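PDB 2F1L: 16S rRNA processing protein from Pseudomonas aeruginosa, which acts as an accessory protein in the final step of 30S ribosomal subunit assembly, is needed for efficient 16S rRNA processing and has affinity for free 30S subunits. Local coordinates for residues A[24-29]-A[91-96]; A[30-35]-A[85-90]; A[64-69]-A[80-85]. All coordinates share one frame; numbering follows the deposited sequence. Where two conformers were deposited one is given.

Contact 1 of 3, residues A[24-29]-A[91-96]; sequences GKIVSV and RTFTGY
Backbone bonds at I26 join strand 20-27 to the loop 91-96. I26 N gives a nearly straight bond to Y96 O at 2.9 Å, and I26 O accepts from G95 N at 2.7 Å, the donor tilted out of the carbonyl plane by 25°. G95 has a positive phi of 95°, at which a side chain would be jammed against the carbonyl oxygen of T94.

The apolar contacts come from I26 and V29. I26 CG2, anti to its own backbone N, lies 3.5 Å from F93 O and also meets F93 CB, while CD1 reaches the edge of the F93 ring. V29 CG1 packs on the backbone of R91, 3.4 Å from its N.

Among the polar groups, a water links the segments by a weak bond to S28 O and a 2.6 Å bond to T94 OG1. K25, extended beyond CG, brings CE to 3.6 Å from G95 O; its NZ forms a salt bridge with E159 of the second subunit.

Two overlapping turns shape the loop, type I over R91-T94 and type II over F93-Y96. V27 and S28 both face K37, a classic beta bulge at a corner of the RimM N-terminal domain's antiparallel sheet.

Contact 2 of 3, residues A[30-35]-A[85-90]; sequences YGIRGE and DDREEA
G31 meets R87 through its carbonyl: R87 NH1 gives G31 O a hydrogen bond of 2.7 Å, bent to 140° at the hydrogen. The oxygen lies in the guanidinium plane, at its edge, whereas NH1 stands well above the plane of the G31 carbonyl. R87 CG is anti to its backbone N (chi1 -178°), and the chain runs extended to NE, its CB, CG and CD all passing close to the same oxygen. I32 comes next, its CA 3.7 Å from R87 CB and its CG2 touching R87 CD and lying obliquely to the guanidinium.

At R33 the backbone does the work. D85 CA makes a CH...O contact of 3.5 Å with R33 O. G34 then brings the backbones closest, its CA 3.7 Å from D86 CA, with a second CH...O contact to D86 O. A CB on G34 would clash with the backbone of D85 and D86, and its phi of 102° would also press that CB against R33 O. The carbonyls of G34 and E35 finally rest on A90 CB, 3.7 Å from G34 O.

D86 is the N-cap of the helix. Its OD2 accepts from the amides of both E88 and E89, which arrive from the same face of the carboxylate, capping the first turn of the helix.

This loop links strands 29-30 and 35-40, and the start of helix 87-91 packs against it: R87 and A90 also touch V29, while the E35 side chain touches A78 and K80 of strand 76-81.

Contact 3 of 3, residues A[64-69]-A[80-85]; sequences QAELVR and KLKGLD
This contact belongs to the beta hairpin of strands 61-73 and 76-81, in the antiparallel sheet of the RimM N-terminal domain; a classic bulge interrupts it where V68 and R69 both face K80. L67 and L81 form a non-hydrogen-bonded pair, R69 and K80 a hydrogen-bonded one. The backbone bonds run from K82 N to E66 O, from V68 N to K80 O and from K80 N to R69 O, each 2.8 Å.

L67 and L81 point to the same face, where L81 CD2 meets L67 CD1 at 4.2 Å and L81 CD1 touches A65 CB; W54 of strand 53-58 packs on both leucines. V68 CB points toward the partner strand, and CG2 lies 3.6 Å from K82 N. R69 and K80 lie side by side, pointing the same way, with R69 NH1 4.0 Å from K80 CG, while V68 CG1 sits over the centre of one guanidinium face. A water accepts from E66 N and donates to K82 O.

A type II turn from L81 to L84 leads on to D85. The K80 chain is bent at chi2 and chi4. Its NZ forms a 2.7 Å salt bridge with D85 OD1 and a 3.2 Å hydrogen bond with L84 O, standing above that carbonyl's plane.

How the contacts relate
From the N terminus, strand 20-27 opens the largest loop, which contact 1 closes some sixty residues later at 91-96. Contact 2 is nested inside it, joining the turn 30-35 to the start of helix 87-91, and contact 3 lies inside contact 2 in turn, closing the short hairpin loop of strands 61-73 and 76-81. No contact crosses another. Contacts 2 and 3 share D85, where the chain leaves strand 76-81 for the helix. F93 of contact 1 touches L81 and L84 of contact 3, and L84 also meets G34, E89 and A90 of contact 2. The helix and the 30-35 loop are thus tied to the sheet that holds the hairpin.

Contact 1 of 3, residues A[24-29]-A[91-96]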
# COMPACT_ATOMS: atom_id res chain seq x y z
N GLY A 24 -2.02 12.80 -7.72
CA GLY A 24 -3.16 13.00 -6.77
C GLY A 24 -4.42 13.40 -7.52
O GLY A 24 -4.43 13.50 -8.75
N LYS A 25 -5.51 13.65 -6.79
CA LYS A 25 -6.74 14.06 -7.43
C LYS A 25 -7.57 14.92 -6.53
O LYS A 25 -7.72 14.59 -5.35
CB LYS A 25 -7.53 12.84 -7.82
CG LYS A 25 -8.84 13.21 -8.54
CD LYS A 25 -9.34 12.09 -9.42
CE LYS A 25 -10.46 12.56 -10.34
NZ LYS A 25 -10.92 11.43 -11.19
N ILE A 26 -8.12 16.00 -7.09
CA ILE A 26 -9.01 16.91 -6.38
C ILE A 26 -10.42 16.38 -6.40
O ILE A 26 -11.01 16.18 -7.45
CB ILE A 26 -8.97 18.34 -6.99
CG1 ILE A 26 -7.55 18.89 -7.02
CG2 ILE A 26 -9.82 19.30 -6.20
CD1 ILE A 26 -7.47 20.37 -7.52
N VAL A 27 -10.98 16.12 -5.22
CA VAL A 27 -12.25 15.38 -5.15
C VAL A 27 -13.38 16.09 -4.45
O VAL A 27 -14.53 15.67 -4.54
CB VAL A 27 -12.07 14.05 -4.44
CG1 VAL A 27 -11.19 13.15 -5.28
CG2 VAL A 27 -11.45 14.25 -3.04
N SER A 28 -13.10 17.18 -3.77
CA SER A 28 -14.14 17.91 -3.12
C SER A 28 -13.57 19.22 -2.61
O SER A 28 -12.44 19.56 -2.93
CB SER A 28 -14.61 17.08 -1.91
OG SER A 28 -15.74 17.69 -1.31
N VAL A 29 -14.32 19.90 -1.76
CA VAL A 29 -13.85 21.12 -1.16
C VAL A 29 -13.57 20.83 0.27
O VAL A 29 -14.02 19.85 0.75
CB VAL A 29 -14.86 22.26 -1.28
CG1 VAL A 29 -15.02 22.65 -2.77
CG2 VAL A 29 -16.19 21.89 -0.64
N ARG A 91 -15.50 24.33 -5.70
CA ARG A 91 -16.31 23.21 -6.13
C ARG A 91 -15.98 22.88 -7.56
O ARG A 91 -15.97 21.72 -7.93
CB ARG A 91 -17.78 23.56 -6.11
CG ARG A 91 -18.43 23.47 -4.80
CD ARG A 91 -19.96 23.79 -4.90
NE ARG A 91 -20.38 24.42 -3.66
CZ ARG A 91 -20.68 23.74 -2.56
NH1 ARG A 91 -21.03 24.40 -1.42
NH2 ARG A 91 -20.64 22.41 -2.58
N THR A 92 -15.73 23.90 -8.37
CA THR A 92 -15.49 23.71 -9.78
C THR A 92 -14.17 23.04 -10.05
O THR A 92 -13.95 22.65 -11.16
CB THR A 92 -15.52 25.04 -10.56
OG1 THR A 92 -14.38 25.81 -10.25
CG2 THR A 92 -16.76 25.85 -10.18
N PHE A 93 -13.31 22.87 -9.05
CA PHE A 93 -12.06 22.12 -9.21
C PHE A 93 -12.21 20.63 -9.02
O PHE A 93 -11.25 19.87 -9.29
CB PHE A 93 -10.99 22.67 -8.28
CG PHE A 93 -10.40 23.92 -8.81
CD1 PHE A 93 -11.18 25.05 -8.93
CD2 PHE A 93 -9.11 23.93 -9.33
CE1 PHE A 93 -10.67 26.21 -9.50
CE2 PHE A 93 -8.57 25.09 -9.90
CZ PHE A 93 -9.36 26.22 -10.00
N THR A 94 -13.40 20.20 -8.60
CA THR A 94 -13.64 18.78 -8.30
C THR A 94 -13.45 17.92 -9.56
O THR A 94 -13.91 18.28 -10.60
CB THR A 94 -15.05 18.59 -7.70
OG1 THR A 94 -15.05 19.01 -6.32
CG2 THR A 94 -15.52 17.14 -7.79
N GLY A 95 -12.72 16.82 -9.47
CA GLY A 95 -12.55 15.93 -10.61
C GLY A 95 -11.28 16.19 -11.40
O GLY A 95 -11.02 15.48 -12.36
N TYR A 96 -10.47 17.18 -11.01
CA TYR A 96 -9.18 17.42 -11.66
C TYR A 96 -8.11 16.50 -11.12
O TYR A 96 -7.86 16.44 -9.91
CB TYR A 96 -8.70 18.84 -11.42
CG TYR A 96 -9.22 19.85 -12.41
CD1 TYR A 96 -8.94 19.74 -13.75
CD2 TYR A 96 -9.95 20.94 -12.00
CE1 TYR A 96 -9.40 20.66 -14.66
CE2 TYR A 96 -10.42 21.86 -12.92
CZ TYR A 96 -10.14 21.71 -14.23
OH TYR A 96 -10.60 22.63 -15.13
O HOH W 1 -13.22 20.73 -5.59

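Contact 2 of 3, residues A[30-35]-A[85-90]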
# COMPACT_ATOMS: atom_id res chain seq x y z
N TYR A 30 -12.77 21.67 0.93
CA TYR A 30 -12.53 21.53 2.35
C TYR A 30 -12.69 22.90 2.95
O TYR A 30 -11.96 23.83 2.61
CB TYR A 30 -11.11 21.04 2.59
CG TYR A 30 -10.86 20.74 4.02
CD1 TYR A 30 -11.24 19.53 4.55
CD2 TYR A 30 -10.25 21.67 4.85
CE1 TYR A 30 -11.03 19.24 5.88
CE2 TYR A 30 -10.04 21.39 6.20
CZ TYR A 30 -10.45 20.17 6.71
OH TYR A 30 -10.25 19.84 8.04
N GLY A 31 -13.67 23.03 3.82
CA GLY A 31 -13.91 24.32 4.48
C GLY A 31 -14.52 25.31 3.51
O GLY A 31 -14.94 24.96 2.41
N ILE A 32 -14.56 26.56 3.91
CA ILE A 32 -15.33 27.54 3.18
C ILE A 32 -14.47 28.70 2.68
O ILE A 32 -15.00 29.69 2.21
CB ILE A 32 -16.47 28.09 4.08
CG1 ILE A 32 -15.89 28.91 5.21
CG2 ILE A 32 -17.35 26.98 4.66
CD1 ILE A 32 -16.90 29.80 5.79
N ARG A 33 -13.17 28.58 2.81
CA ARG A 33 -12.27 29.66 2.45
C ARG A 33 -11.50 29.32 1.16
O ARG A 33 -10.53 30.01 0.79
CB ARG A 33 -11.33 29.93 3.63
CG ARG A 33 -12.09 30.47 4.86
CD ARG A 33 -11.15 30.73 6.06
NE ARG A 33 -11.77 31.42 7.20
CZ ARG A 33 -12.35 32.64 7.16
NH1 ARG A 33 -12.45 33.35 6.04
NH2 ARG A 33 -12.87 33.16 8.27
N GLY A 34 -11.95 28.25 0.50
CA GLY A 34 -11.48 27.90 -0.83
C GLY A 34 -10.47 26.78 -0.95
O GLY A 34 -10.00 26.50 -2.06
N GLU A 35 -10.13 26.13 0.16
CA GLU A 35 -9.26 24.95 0.07
C GLU A 35 -10.03 23.82 -0.58
O GLU A 35 -11.28 23.78 -0.57
CB GLU A 35 -8.72 24.53 1.43
CG GLU A 35 -7.73 25.60 2.00
CD GLU A 35 -7.10 25.26 3.35
OE1 GLU A 35 -7.27 24.14 3.87
OE2 GLU A 35 -6.41 26.13 3.90
N ASP A 85 -10.09 31.43 -3.44
CA ASP A 85 -10.40 31.94 -2.09
C ASP A 85 -11.84 31.81 -1.59
O ASP A 85 -12.17 32.42 -0.59
CB ASP A 85 -9.94 33.38 -1.99
CG ASP A 85 -8.49 33.53 -2.36
OD1 ASP A 85 -7.65 32.78 -1.83
OD2 ASP A 85 -8.19 34.39 -3.19
N ASP A 86 -12.69 31.03 -2.26
CA ASP A 86 -13.95 30.61 -1.59
C ASP A 86 -14.44 29.26 -2.03
O ASP A 86 -14.08 28.74 -3.10
CB ASP A 86 -15.07 31.61 -1.81
CG ASP A 86 -15.52 31.62 -3.22
OD1 ASP A 86 -14.77 32.16 -4.03
OD2 ASP A 86 -16.57 31.03 -3.52
N ARG A 87 -15.31 28.70 -1.20
CA ARG A 87 -15.79 27.33 -1.39
C ARG A 87 -16.48 27.15 -2.72
O ARG A 87 -16.41 26.11 -3.30
CB ARG A 87 -16.73 26.96 -0.25
CG ARG A 87 -17.31 25.53 -0.24
CD ARG A 87 -18.35 25.47 0.85
NE ARG A 87 -18.92 24.16 1.09
CZ ARG A 87 -18.33 23.20 1.79
NH1 ARG A 87 -17.13 23.36 2.32
NH2 ARG A 87 -18.96 22.08 1.99
N GLU A 88 -17.14 28.18 -3.22
CA GLU A 88 -17.96 28.03 -4.40
C GLU A 88 -17.13 27.94 -5.67
O GLU A 88 -17.44 27.11 -6.51
CB GLU A 88 -18.99 29.15 -4.47
CG GLU A 88 -19.93 29.15 -3.29
CD GLU A 88 -20.48 27.75 -2.96
OE1 GLU A 88 -20.98 27.06 -3.89
OE2 GLU A 88 -20.39 27.33 -1.79
N GLU A 89 -16.09 28.77 -5.82
CA GLU A 89 -15.17 28.56 -6.94
C GLU A 89 -14.46 27.18 -6.79
O GLU A 89 -14.28 26.45 -7.78
CB GLU A 89 -14.16 29.70 -7.04
CG GLU A 89 -13.21 29.61 -8.23
CD GLU A 89 -13.89 29.77 -9.57
OE1 GLU A 89 -14.64 30.77 -9.76
OE2 GLU A 89 -13.66 28.90 -10.44
N ALA A 90 -14.11 26.81 -5.55
CA ALA A 90 -13.41 25.57 -5.31
C ALA A 90 -14.16 24.31 -5.78
O ALA A 90 -13.50 23.34 -6.21
CB ALA A 90 -13.04 25.46 -3.87

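Contact 3 of 3, residues A[64-69]-A[80-85]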
# COMPACT_ATOMS: atom_id res chain seq x y z
N GLN A 64 -3.51 24.89 -15.22
CA GLN A 64 -2.35 25.06 -14.34
C GLN A 64 -2.77 25.64 -13.02
O GLN A 64 -3.60 26.52 -13.00
CB GLN A 64 -1.35 26.03 -14.96
CG GLN A 64 -0.73 25.54 -16.26
CD GLN A 64 -0.06 24.18 -16.09
OE1 GLN A 64 0.57 23.90 -15.05
NE2 GLN A 64 -0.19 23.32 -17.10
N ALA A 65 -2.18 25.17 -11.93
CA ALA A 65 -2.46 25.71 -10.61
C ALA A 65 -1.22 25.72 -9.74
O ALA A 65 -0.31 24.91 -9.94
CB ALA A 65 -3.54 24.91 -9.96
N GLU A 66 -1.17 26.66 -8.79
CA GLU A 66 -0.06 26.79 -7.83
C GLU A 66 -0.50 26.49 -6.41
O GLU A 66 -1.43 27.12 -5.91
CB GLU A 66 0.52 28.21 -7.84
CG GLU A 66 1.13 28.55 -9.17
CD GLU A 66 2.36 29.44 -9.06
OE1 GLU A 66 3.48 28.96 -8.69
OE2 GLU A 66 2.19 30.63 -9.39
N LEU A 67 0.20 25.57 -5.78
CA LEU A 67 -0.04 25.17 -4.40
C LEU A 67 0.62 26.17 -3.49
O LEU A 67 1.84 26.32 -3.50
CB LEU A 67 0.61 23.80 -4.16
CG LEU A 67 0.50 23.27 -2.73
CD1 LEU A 67 -0.93 22.96 -2.43
CD2 LEU A 67 1.33 22.01 -2.52
N VAL A 68 -0.18 26.86 -2.69
CA VAL A 68 0.35 27.79 -1.70
C VAL A 68 0.78 27.02 -0.48
O VAL A 68 1.88 27.14 -0.06
CB VAL A 68 -0.71 28.80 -1.26
CG1 VAL A 68 -0.16 29.68 -0.11
CG2 VAL A 68 -1.13 29.64 -2.47
N ARG A 69 -0.09 26.18 0.06
CA ARG A 69 0.22 25.38 1.24
C ARG A 69 -0.84 24.31 1.37
O ARG A 69 -1.92 24.39 0.75
CB ARG A 69 0.20 26.24 2.50
CG ARG A 69 -1.15 26.88 2.81
CD ARG A 69 -1.27 27.38 4.23
NE ARG A 69 -0.81 28.75 4.35
CZ ARG A 69 -1.50 29.83 3.96
NH1 ARG A 69 -2.73 29.71 3.41
NH2 ARG A 69 -0.94 31.03 4.13
N LYS A 80 -4.43 24.61 -0.42
CA LYS A 80 -4.78 25.98 -0.74
C LYS A 80 -4.07 26.32 -2.04
O LYS A 80 -2.84 26.29 -2.10
CB LYS A 80 -4.35 26.94 0.38
CG LYS A 80 -4.72 28.44 0.18
CD LYS A 80 -6.23 28.71 0.36
CE LYS A 80 -6.64 30.18 0.06
NZ LYS A 80 -6.06 30.63 -1.22
N LEU A 81 -4.85 26.64 -3.07
CA LEU A 81 -4.30 27.04 -4.38
C LEU A 81 -4.36 28.55 -4.55
O LEU A 81 -5.28 29.22 -4.07
CB LEU A 81 -5.06 26.35 -5.51
CG LEU A 81 -5.25 24.84 -5.36
CD1 LEU A 81 -5.98 24.33 -6.56
CD2 LEU A 81 -3.93 24.12 -5.20
N LYS A 82 -3.36 29.09 -5.26
CA LYS A 82 -3.20 30.53 -5.34
C LYS A 82 -4.41 31.09 -6.05
O LYS A 82 -4.81 30.57 -7.07
CB LYS A 82 -1.91 30.93 -6.06
CG LYS A 82 -1.65 32.42 -5.99
CD LYS A 82 -0.28 32.81 -6.46
CE LYS A 82 -0.18 34.32 -6.49
NZ LYS A 82 0.87 34.77 -7.44
N GLY A 83 -5.00 32.12 -5.46
CA GLY A 83 -6.15 32.81 -6.04
C GLY A 83 -7.47 32.06 -6.03
O GLY A 83 -8.42 32.48 -6.69
N LEU A 84 -7.54 30.96 -5.28
CA LEU A 84 -8.79 30.22 -5.09
C LEU A 84 -9.21 30.45 -3.64
O LEU A 84 -8.74 29.78 -2.72
CB LEU A 84 -8.56 28.72 -5.41
CG LEU A 84 -9.71 27.73 -5.30
CD1 LEU A 84 -10.84 28.17 -6.17
CD2 LEU A 84 -9.29 26.37 -5.72
N ASP A 85 -10.09 31.43 -3.44
CA ASP A 85 -10.40 31.94 -2.09
C ASP A 85 -11.84 31.81 -1.59
O ASP A 85 -12.17 32.42 -0.59
CB ASP A 85 -9.94 33.38 -1.99
CG ASP A 85 -8.49 33.53 -2.36
OD1 ASP A 85 -7.65 32.78 -1.83
OD2 ASP A 85 -8.19 34.39 -3.19
O HOH W 2 -3.41 28.48 -8.65